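Local coordinates for protein lipocalin (Argas monolakensis, PDB 3BRN) that binds serotonin inside a lipocalin beta barrel, consistent with a role in capturing biogenic amines, at residues T49-E52 with G53-T56; S122-L126 with Q127-C131; F99-Y102 with R103-V107. All coordinates share one frame; numbering follows the deposited sequence.

Interaction 1. Residues T49-E52 with G53-T56; sequences TLSE and GQST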
ATOM      1  N   THR A  49      -3.623  -9.741 -13.864  1.00 49.35           N
ATOM      2  CA  THR A  49      -2.209  -9.403 -13.772  1.00 47.77           C
ATOM      3  C   THR A  49      -1.832  -8.158 -14.578  1.00 45.39           C
ATOM      4  O   THR A  49      -2.321  -7.949 -15.690  1.00 40.48           O
ATOM      5  CB  THR A  49      -1.320 -10.598 -14.142  1.00 46.33           C
ATOM      6  OG1 THR A  49      -1.538 -11.655 -13.198  1.00 47.85           O
ATOM      7  CG2 THR A  49       0.148 -10.207 -14.109  1.00 48.49           C
ATOM      8  N   LEU A  50      -1.169  -7.227 -13.898  1.00 43.48           N
ATOM      9  CA  LEU A  50      -0.623  -6.036 -14.533  1.00 39.11           C
ATOM     10  C   LEU A  50       0.763  -6.337 -15.076  1.00 41.25           C
ATOM     11  O   LEU A  50       1.521  -7.098 -14.472  1.00 40.76           O
ATOM     12  CB  LEU A  50      -0.492  -4.904 -13.511  1.00 42.67           C
ATOM     13  CG  LEU A  50      -1.628  -3.895 -13.380  1.00 41.71           C
ATOM     14  CD1 LEU A  50      -1.280  -2.880 -12.268  1.00 44.98           C
ATOM     15  CD2 LEU A  50      -1.838  -3.197 -14.713  1.00 37.40           C
ATOM     16  N   SER A  51       1.063  -5.770 -16.239  1.00 37.11           N
ATOM     17  CA  SER A  51       2.409  -5.767 -16.781  1.00 41.09           C
ATOM     18  C   SER A  51       2.765  -4.298 -16.934  1.00 38.00           C
ATOM     19  O   SER A  51       1.929  -3.445 -16.694  1.00 32.44           O
ATOM     20  CB  SER A  51       2.461  -6.484 -18.134  1.00 40.47           C
ATOM     21  OG  SER A  51       1.496  -5.948 -19.021  1.00 40.91           O
ATOM     22  N   GLU A  52       4.004  -4.009 -17.312  1.00 40.25           N
ATOM     23  CA  GLU A  52       4.512  -2.633 -17.350  1.00 34.97           C
ATOM     24  C   GLU A  52       3.692  -1.700 -18.240  1.00 37.34           C
ATOM     25  O   GLU A  52       3.410  -2.018 -19.399  1.00 37.02           O
ATOM     26  CB  GLU A  52       5.977  -2.634 -17.816  1.00 39.12           C
ATOM     27  CG  GLU A  52       6.595  -1.254 -17.945  1.00 38.48           C
ATOM     28  CD  GLU A  52       6.837  -0.613 -16.596  1.00 36.76           C
ATOM     29  OE1 GLU A  52       6.652  -1.312 -15.582  1.00 49.92           O
ATOM     30  OE2 GLU A  52       7.197   0.579 -16.554  1.00 44.12           O
ATOM     31  N   GLY A  53       3.431  -0.498 -17.739  1.00 34.11           N
ATOM     32  CA  GLY A  53       2.738   0.540 -18.511  1.00 39.26           C
ATOM     33  C   GLY A  53       1.218   0.449 -18.618  1.00 34.89           C
ATOM     34  O   GLY A  53       0.583   1.304 -19.230  1.00 37.88           O
ATOM     35  N   GLN A  54       0.634  -0.590 -18.040  1.00 36.79           N
ATOM     36  CA  GLN A  54      -0.799  -0.830 -18.193  1.00 40.32           C
ATOM     37  C   GLN A  54      -1.644  -0.091 -17.166  1.00 40.15           C
ATOM     38  O   GLN A  54      -1.133   0.353 -16.128  1.00 39.24           O
ATOM     39  CB  GLN A  54      -1.116  -2.325 -18.151  1.00 44.36           C
ATOM     40  CG  GLN A  54      -0.579  -3.097 -19.332  1.00 46.98           C
ATOM     41  CD  GLN A  54      -0.965  -4.559 -19.301  1.00 56.75           C
ATOM     42  OE1 GLN A  54      -1.136  -5.104 -18.104  1.00 49.89           O
ATOM     43  NE2 GLN A  54      -1.113  -5.192 -20.346  1.00 46.08           N
ATOM     44  N   SER A  55      -2.907   0.133 -17.524  1.00 36.60           N
ATOM     45  CA  SER A  55      -3.911   0.697 -16.619  1.00 38.64           C
ATOM     46  C   SER A  55      -4.931  -0.375 -16.336  1.00 39.02           C
ATOM     47  O   SER A  55      -5.173  -1.246 -17.172  1.00 42.37           O
ATOM     48  CB  SER A  55      -4.607   1.892 -17.264  1.00 36.98           C
ATOM     49  OG  SER A  55      -3.721   2.985 -17.398  1.00 41.67           O
ATOM     50  N   THR A  56      -5.542  -0.322 -15.163  1.00 36.23           N
ATOM     51  CA  THR A  56      -6.519  -1.338 -14.789  1.00 47.21           C
ATOM     52  C   THR A  56      -7.366  -0.818 -13.642  1.00 45.99           C
ATOM     53  O   THR A  56      -7.032   0.199 -13.040  1.00 40.89           O
ATOM     54  CB  THR A  56      -5.830  -2.652 -14.356  1.00 47.54           C
ATOM     55  OG1 THR A  56      -6.743  -3.750 -14.479  1.00 47.74           O
ATOM     56  CG2 THR A  56      -5.350  -2.553 -12.911  1.00 45.71           C
TER
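Gln54 reaches back over the turn so that its amide oxygen OE1 takes the backbone N-H of Ser51, with 3.0 Å between Ser51 N and Gln54 OE1 and an angle of 159° at the hydrogen. The donor stands well above the plane of the amide carbonyl, though the detailed placement of this amide is uncertain. With CG anti to the carbonyl carbon (chi1 -67°), the extended chain of Gln54 carries the amide back across the turn. Leu50 and Gln54 slide past each other in opposite directions: Leu50 CD2 lies 3.6 Å from Gln54 CB, while Leu50 CG meets the methyl Thr56 CG2 at 4.0 Å. Leu50 is buried against Val19 of helix 15-20 and Val77 of strand 67-78, where an apolar side chain is suited. The backbone closes through a weak bond from Gln54 N to Ser51 O. Gly53, third residue of the turn, has a phi of 80°, a positive value that favours glycine. Further out, Glu52 OE2 bonds to Gly79 N, and Leu50 O receives Asn20 ND2. The contact is built round a type II beta turn, Ser51 to Gln54, in the loop between strands 42-44 and 55-64 of the lipocalin barrel.

Interaction 2. Residues S122-L126 with Q127-C131; sequences SAINL and QSYGC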
ATOM      1  N   SER A 122      -2.045 -11.422   4.119  1.00 41.14           N
ATOM      2  CA  SER A 122      -1.387 -12.604   4.663  1.00 42.69           C
ATOM      3  C   SER A 122      -0.377 -12.316   5.778  1.00 41.32           C
ATOM      4  O   SER A 122      -0.080 -13.188   6.588  1.00 41.75           O
ATOM      5  CB  SER A 122      -0.736 -13.428   3.549  1.00 42.68           C
ATOM      6  OG  SER A 122       0.396 -12.768   3.019  1.00 54.20           O
ATOM      7  N   ALA A 123       0.160 -11.100   5.832  1.00 39.49           N
ATOM      8  CA  ALA A 123       1.242 -10.808   6.766  1.00 36.76           C
ATOM      9  C   ALA A 123       0.882  -9.763   7.815  1.00 39.65           C
ATOM     10  O   ALA A 123       1.687  -9.451   8.680  1.00 40.46           O
ATOM     11  CB  ALA A 123       2.514 -10.391   6.011  1.00 40.14           C
ATOM     12  N   ILE A 124      -0.347  -9.269   7.774  1.00 35.48           N
ATOM     13  CA  ILE A 124      -0.722  -8.120   8.586  1.00 37.77           C
ATOM     14  C   ILE A 124      -0.694  -8.369  10.104  1.00 38.90           C
ATOM     15  O   ILE A 124      -0.372  -7.466  10.876  1.00 39.90           O
ATOM     16  CB  ILE A 124      -2.073  -7.533   8.129  1.00 36.78           C
ATOM     17  CG1 ILE A 124      -2.301  -6.139   8.721  1.00 40.41           C
ATOM     18  CG2 ILE A 124      -3.214  -8.507   8.454  1.00 35.67           C
ATOM     19  CD1 ILE A 124      -1.470  -5.036   8.091  1.00 28.00           C
ATOM     20  N   ASN A 125      -0.957  -9.603  10.531  1.00 42.44           N
ATOM     21  CA  ASN A 125      -0.963  -9.929  11.968  1.00 45.42           C
ATOM     22  C   ASN A 125       0.398 -10.348  12.532  1.00 47.61           C
ATOM     23  O   ASN A 125       0.495 -10.751  13.694  1.00 50.53           O
ATOM     24  CB  ASN A 125      -2.017 -11.006  12.291  1.00 43.78           C
ATOM     25  CG  ASN A 125      -3.436 -10.543  12.001  1.00 41.55           C
ATOM     26  OD1 ASN A 125      -3.997 -10.863  10.954  1.00 41.19           O
ATOM     27  ND2 ASN A 125      -3.983  -9.708  12.878  1.00 40.80           N
ATOM     28  N   LEU A 126       1.451 -10.234  11.728  1.00 47.16           N
ATOM     29  CA  LEU A 126       2.787 -10.584  12.208  1.00 50.60           C
ATOM     30  C   LEU A 126       3.274  -9.570  13.233  1.00 51.22           C
ATOM     31  O   LEU A 126       2.749  -8.457  13.319  1.00 53.27           O
ATOM     32  CB  LEU A 126       3.793 -10.721  11.056  1.00 47.49           C
ATOM     33  CG  LEU A 126       3.549 -11.785   9.979  1.00 50.64           C
ATOM     34  CD1 LEU A 126       4.780 -11.917   9.109  1.00 48.09           C
ATOM     35  CD2 LEU A 126       3.176 -13.135  10.570  1.00 56.10           C
ATOM     36  N   GLN A 127       4.244  -9.973  14.044  1.00 56.33           N
ATOM     37  CA  GLN A 127       4.783  -9.088  15.070  1.00 60.06           C
ATOM     38  C   GLN A 127       5.769  -8.066  14.510  1.00 61.65           C
ATOM     39  O   GLN A 127       5.999  -7.018  15.115  1.00 61.34           O
ATOM     40  CB  GLN A 127       5.417  -9.890  16.209  1.00 57.80           C
ATOM     41  CG  GLN A 127       4.413 -10.726  16.984  1.00 68.63           C
ATOM     42  CD  GLN A 127       3.159  -9.940  17.330  1.00 77.17           C
ATOM     43  OE1 GLN A 127       3.206  -8.970  18.087  1.00 74.82           O
ATOM     44  NE2 GLN A 127       2.031 -10.349  16.763  1.00 73.17           N
ATOM     45  N   SER A 128       6.343  -8.366  13.350  1.00 59.33           N
ATOM     46  CA  SER A 128       7.287  -7.447  12.719  1.00 60.44           C
ATOM     47  C   SER A 128       7.238  -7.619  11.212  1.00 53.71           C
ATOM     48  O   SER A 128       7.111  -8.734  10.715  1.00 58.33           O
ATOM     49  CB  SER A 128       8.710  -7.689  13.231  1.00 62.08           C
ATOM     50  OG  SER A 128       9.234  -8.899  12.710  1.00 66.06           O
ATOM     51  N   TYR A 129       7.376  -6.517  10.485  1.00 49.10           N
ATOM     52  CA  TYR A 129       7.231  -6.560   9.040  1.00 44.77           C
ATOM     53  C   TYR A 129       8.585  -6.593   8.332  1.00 47.86           C
ATOM     54  O   TYR A 129       8.692  -6.285   7.146  1.00 50.03           O
ATOM     55  CB  TYR A 129       6.347  -5.403   8.566  1.00 45.90           C
ATOM     56  CG  TYR A 129       4.986  -5.363   9.259  1.00 37.71           C
ATOM     57  CD1 TYR A 129       4.058  -6.392   9.079  1.00 43.07           C
ATOM     58  CD2 TYR A 129       4.623  -4.288  10.063  1.00 35.82           C
ATOM     59  CE1 TYR A 129       2.817  -6.359   9.700  1.00 42.18           C
ATOM     60  CE2 TYR A 129       3.395  -4.245  10.693  1.00 37.13           C
ATOM     61  CZ  TYR A 129       2.500  -5.290  10.522  1.00 37.58           C
ATOM     62  OH  TYR A 129       1.261  -5.234  11.133  1.00 36.68           O
ATOM     63  N   GLY A 130       9.619  -6.972   9.078  1.00 46.80           N
ATOM     64  CA  GLY A 130      10.937  -7.218   8.510  1.00 37.79           C
ATOM     65  C   GLY A 130      11.560  -6.032   7.806  1.00 38.75           C
ATOM     66  O   GLY A 130      11.713  -4.963   8.391  1.00 36.54           O
ATOM     67  N   CYS A 131      11.982  -6.238   6.563  1.00 36.93           N
ATOM     68  CA  CYS A 131      12.727  -5.211   5.847  1.00 39.80           C
ATOM     69  C   CYS A 131      11.923  -3.952   5.603  1.00 37.67           C
ATOM     70  O   CYS A 131      12.484  -2.892   5.409  1.00 36.15           O
ATOM     71  CB  CYS A 131      13.272  -5.747   4.531  1.00 41.59           C
ATOM     72  SG  CYS A 131      14.746  -6.742   4.777  1.00 50.13           S
TER
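Tyr129 and Ile124 meet through a single polar bond: the phenol hydroxyl donates to the backbone carbonyl of Ile124, with Tyr129 OH 2.8 Å from Ile124 O. The C=O...donor angle is 143°, and the hydroxyl is tilted 19° from the carbonyl plane. A chi1 of -55° sets CG beside the backbone N of Tyr129, turning the ring back toward the loop and laying one edge along the peptide groups of the preceding turn. The same hydroxyl is also hydrogen-bonded to Arg30 NE, which connects the loop with strand 26-32.

The turn itself is type I, running from Ala123 to Leu126 and closed by a backbone bond from Leu126 N to Ala123 O at 3.2 Å. Two of its carbonyl oxygens, Ala123 O and Ile124 O, lie at the edge of the Tyr129 ring, near its plane. Ala123 O is 3.4 Å from Tyr129 CE1, so one oxygen serves the turn while also lying beside an aromatic carbon.

Van der Waals packing is lighter. Ile124 crosses Tyr129 at an angle and brings its CD1 methyl to 4.1 Å from Tyr129 OH. The side chain of Ile124, buried and apolar, also packs on Val119, Tyr28 and Trp149, and Tyr129 rests on Trp149 and Val119 as well. Beyond Tyr129 the loop leads into helix 131-140.

A tyrosine fits here because its para hydroxyl reaches a backbone oxygen five residues earlier while its flat body remains packed. Donating to that carbonyl and bonding to an arginine, the hydroxyl would fix the ring's position and link the loop after strand 115-120 to the barrel wall.

Interaction 3. Residues F99-Y102 with R103-V107; sequences FSDY and RSCDV. With SRO (serotonin), chain C.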
ATOM      1  N   PHE A  99      10.351   0.959  -1.715  1.00 27.55           N
ATOM      2  CA  PHE A  99      10.837  -0.388  -1.478  1.00 30.47           C
ATOM      3  C   PHE A  99       9.690  -1.387  -1.499  1.00 29.48           C
ATOM      4  O   PHE A  99       8.579  -1.073  -1.112  1.00 29.54           O
ATOM      5  CB  PHE A  99      11.592  -0.469  -0.142  1.00 30.48           C
ATOM      6  CG  PHE A  99      11.970  -1.870   0.258  1.00 32.40           C
ATOM      7  CD1 PHE A  99      13.161  -2.435  -0.175  1.00 35.21           C
ATOM      8  CD2 PHE A  99      11.138  -2.614   1.077  1.00 37.20           C
ATOM      9  CE1 PHE A  99      13.503  -3.733   0.180  1.00 37.45           C
ATOM     10  CE2 PHE A  99      11.465  -3.916   1.415  1.00 38.39           C
ATOM     11  CZ  PHE A  99      12.660  -4.465   0.986  1.00 36.86           C
ATOM     12  N   SER A 100       9.955  -2.607  -1.951  1.00 34.25           N
ATOM     13  CA  SER A 100       8.918  -3.632  -1.913  1.00 29.04           C
ATOM     14  C   SER A 100       9.585  -4.985  -2.013  1.00 32.84           C
ATOM     15  O   SER A 100      10.691  -5.077  -2.534  1.00 32.10           O
ATOM     16  CB  SER A 100       7.966  -3.451  -3.092  1.00 28.65           C
ATOM     17  OG  SER A 100       6.888  -4.367  -3.012  1.00 28.90           O
ATOM     18  N   ASP A 101       8.962  -6.009  -1.433  1.00 34.76           N
ATOM     19  CA  ASP A 101       9.432  -7.380  -1.614  1.00 42.41           C
ATOM     20  C   ASP A 101       8.497  -8.138  -2.559  1.00 33.97           C
ATOM     21  O   ASP A 101       8.671  -9.327  -2.811  1.00 38.78           O
ATOM     22  CB  ASP A 101       9.585  -8.103  -0.269  1.00 42.46           C
ATOM     23  CG  ASP A 101       8.255  -8.353   0.421  1.00 47.16           C
ATOM     24  OD1 ASP A 101       7.205  -7.912  -0.099  1.00 40.42           O
ATOM     25  OD2 ASP A 101       8.268  -9.003   1.485  1.00 46.72           O
ATOM     26  N   TYR A 102       7.500  -7.430  -3.080  1.00 34.85           N
ATOM     27  CA  TYR A 102       6.663  -7.958  -4.150  1.00 39.11           C
ATOM     28  C   TYR A 102       5.752  -9.071  -3.641  1.00 42.62           C
ATOM     29  O   TYR A 102       5.182  -9.827  -4.427  1.00 37.62           O
ATOM     30  CB  TYR A 102       7.526  -8.470  -5.303  1.00 35.62           C
ATOM     31  CG  TYR A 102       8.317  -7.388  -6.003  1.00 40.88           C
ATOM     32  CD1 TYR A 102       7.934  -6.057  -5.921  1.00 37.16           C
ATOM     33  CD2 TYR A 102       9.448  -7.699  -6.748  1.00 44.37           C
ATOM     34  CE1 TYR A 102       8.653  -5.065  -6.559  1.00 34.30           C
ATOM     35  CE2 TYR A 102      10.174  -6.714  -7.389  1.00 41.24           C
ATOM     36  CZ  TYR A 102       9.773  -5.399  -7.292  1.00 49.11           C
ATOM     37  OH  TYR A 102      10.493  -4.414  -7.929  1.00 46.90           O
ATOM     38  N   ARG A 103       5.623  -9.167  -2.322  1.00 43.95           N
ATOM     39  CA  ARG A 103       4.990 -10.322  -1.697  1.00 48.77           C
ATOM     40  C   ARG A 103       4.106  -9.901  -0.527  1.00 47.66           C
ATOM     41  O   ARG A 103       2.890 -10.095  -0.555  1.00 49.17           O
ATOM     42  CB  ARG A 103       6.047 -11.321  -1.223  1.00 45.85           C
ATOM     43  CG  ARG A 103       6.368 -12.411  -2.233  1.00 63.40           C
ATOM     44  CD  ARG A 103       7.169 -13.536  -1.596  1.00 82.13           C
ATOM     45  NE  ARG A 103       8.572 -13.176  -1.417  1.00 90.51           N
ATOM     46  CZ  ARG A 103       9.553 -14.056  -1.251  1.00 89.66           C
ATOM     47  NH1 ARG A 103       9.287 -15.355  -1.240  1.00 77.63           N
ATOM     48  NH2 ARG A 103      10.802 -13.638  -1.095  1.00 90.32           N
ATOM     49  N   SER A 104       4.723  -9.325   0.498  1.00 42.59           N
ATOM     50  CA  SER A 104       4.034  -9.055   1.754  1.00 41.91           C
ATOM     51  C   SER A 104       3.879  -7.582   2.108  1.00 37.88           C
ATOM     52  O   SER A 104       2.965  -7.217   2.847  1.00 38.09           O
ATOM     53  CB  SER A 104       4.710  -9.804   2.907  1.00 42.61           C
ATOM     54  OG  SER A 104       6.063  -9.415   3.046  1.00 45.48           O
ATOM     55  N   CYS A 105       4.823  -6.751   1.684  1.00 40.10           N
ATOM     56  CA  CYS A 105       4.827  -5.365   2.147  1.00 36.98           C
ATOM     57  C   CYS A 105       5.471  -4.398   1.159  1.00 33.60           C
ATOM     58  O   CYS A 105       6.304  -4.789   0.341  1.00 36.62           O
ATOM     59  CB  CYS A 105       5.504  -5.267   3.520  1.00 38.05           C
ATOM     60  SG  CYS A 105       7.256  -5.706   3.492  1.00 55.53           S
ATOM     61  N   ASP A 106       5.106  -3.131   1.237  1.00 29.58           N
ATOM     62  CA  ASP A 106       5.665  -2.080   0.426  1.00 26.71           C
ATOM     63  C   ASP A 106       5.945  -0.881   1.295  1.00 25.11           C
ATOM     64  O   ASP A 106       5.223  -0.636   2.227  1.00 31.19           O
ATOM     65  CB  ASP A 106       4.680  -1.588  -0.608  1.00 30.37           C
ATOM     66  CG  ASP A 106       4.026  -2.674  -1.367  1.00 36.29           C
ATOM     67  OD1 ASP A 106       4.687  -3.380  -2.103  1.00 35.89           O
ATOM     68  OD2 ASP A 106       2.824  -2.760  -1.274  1.00 41.33           O
ATOM     69  N   VAL A 107       6.933  -0.083   0.943  1.00 27.07           N
ATOM     70  CA  VAL A 107       7.047   1.260   1.503  1.00 24.89           C
ATOM     71  C   VAL A 107       6.912   2.267   0.357  1.00 28.57           C
ATOM     72  O   VAL A 107       7.618   2.167  -0.635  1.00 28.50           O
ATOM     73  CB  VAL A 107       8.403   1.443   2.196  1.00 24.81           C
ATOM     74  CG1 VAL A 107       8.554   2.911   2.690  1.00 23.99           C
ATOM     75  CG2 VAL A 107       8.522   0.424   3.342  1.00 25.77           C
TER
HETATM   76  OH  SRO C 158      -3.513  -0.482  -6.556  1.00 30.72           O
HETATM   77  CZ3 SRO C 158      -2.800   0.275  -5.659  1.00 20.96           C
HETATM   78  CH2 SRO C 158      -2.958   1.657  -5.718  1.00 22.30           C
HETATM   79  CZ2 SRO C 158      -2.355   2.476  -4.760  1.00 29.99           C
HETATM   80  CE2 SRO C 158      -1.553   1.856  -3.815  1.00 20.32           C
HETATM   81  NE1 SRO C 158      -0.776   2.298  -2.793  1.00 19.00           N
HETATM   82  CD1 SRO C 158      -0.217   1.238  -2.164  1.00 18.43           C
HETATM   83  CG  SRO C 158      -0.615   0.071  -2.819  1.00 20.61           C
HETATM   84  CD2 SRO C 158      -1.438   0.477  -3.866  1.00 25.20           C
HETATM   85  CE3 SRO C 158      -2.041  -0.271  -4.756  1.00 28.32           C
HETATM   86  CB  SRO C 158      -0.187  -1.333  -2.470  1.00 25.24           C
HETATM   87  CA  SRO C 158       0.689  -1.921  -3.594  1.00 24.56           C
HETATM   88  NZ  SRO C 158       0.941  -3.335  -3.298  1.00 24.95           N
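Asp101 OD1 collects three backbone N-H groups at once, those of Arg103, Ser104 and Cys105, gathering the tight connection of a beta hairpin around one carboxylate oxygen. The straightest is from Cys105 N, at 172° and 3.2 Å to Asp101 OD1. Ser104 N lies 2.9 Å from Asp101 OD1; it and Cys105 N come from the syn side, both somewhat out of the carboxylate plane, whereas Arg103 N arrives from well above that plane. The other oxygen, Asp101 OD2, uses its syn lone pair for Ser104 OG at 2.7 Å. This grip depends on a chi1 of 68°, which places CG between the backbone N and the carbonyl carbon and folds the short acid inward over the loop. Tyr102 passes through this loop with a positive phi of 71°, and its hydroxyl is bonded to Gln14 N.

Beyond the turn the strands pair antiparallel. Phe99 and Val107 form the hydrogen-bonded pair, Val107 N reaching Phe99 O at 2.8 Å, and their side chains share a face with Lys135 of helix 131-140 lying against both. On the opposite face are Ser100 and Asp106, a non-hydrogen-bonded pair joined instead by their side chains: Ser100 OG donates to Asp106 OD1 at 2.6 Å, meeting the oxygen almost end-on. Ser100 OG in turn accepts Tyr102 N at 3.1 Å, making an ST turn. Cys105 fastens the hairpin to helix 131-140 through its disulfide with Cys132.

The remaining oxygen of Asp106 faces the ligand: serotonin NZ donates to Asp106 OD2 at 2.8 Å, and the amine is bonded to Ser18 O too. A small hydroxyl residue and an acid thus suit their places, since Ser100 helps to orient the carboxylate and its hydrogen bond probably favours the ionised form, whose negative charge would complement a protonated amine.

Interaction 3 alone supplies a direct ligand contact, through Asp106. Interactions 2 and 3 touch: Cys131 CB packs on Phe99 CZ at 3.8 Å, and Ala123 CB meets Ser104 CB, also at 3.8 Å. Neighbouring half-cystines at the start of helix 131-140 join it to both the N-terminal region, through Cys7, and the hairpin of interaction 3. Interaction 1 stands apart, its centre about 18 Å from that of interaction 3 and 27 Å from that of interaction 2, on the other side of the chain's centre from the latter. Even so, the Leu50 side chain comes within about 7 Å of serotonin, against about 11 Å for that of Ile124.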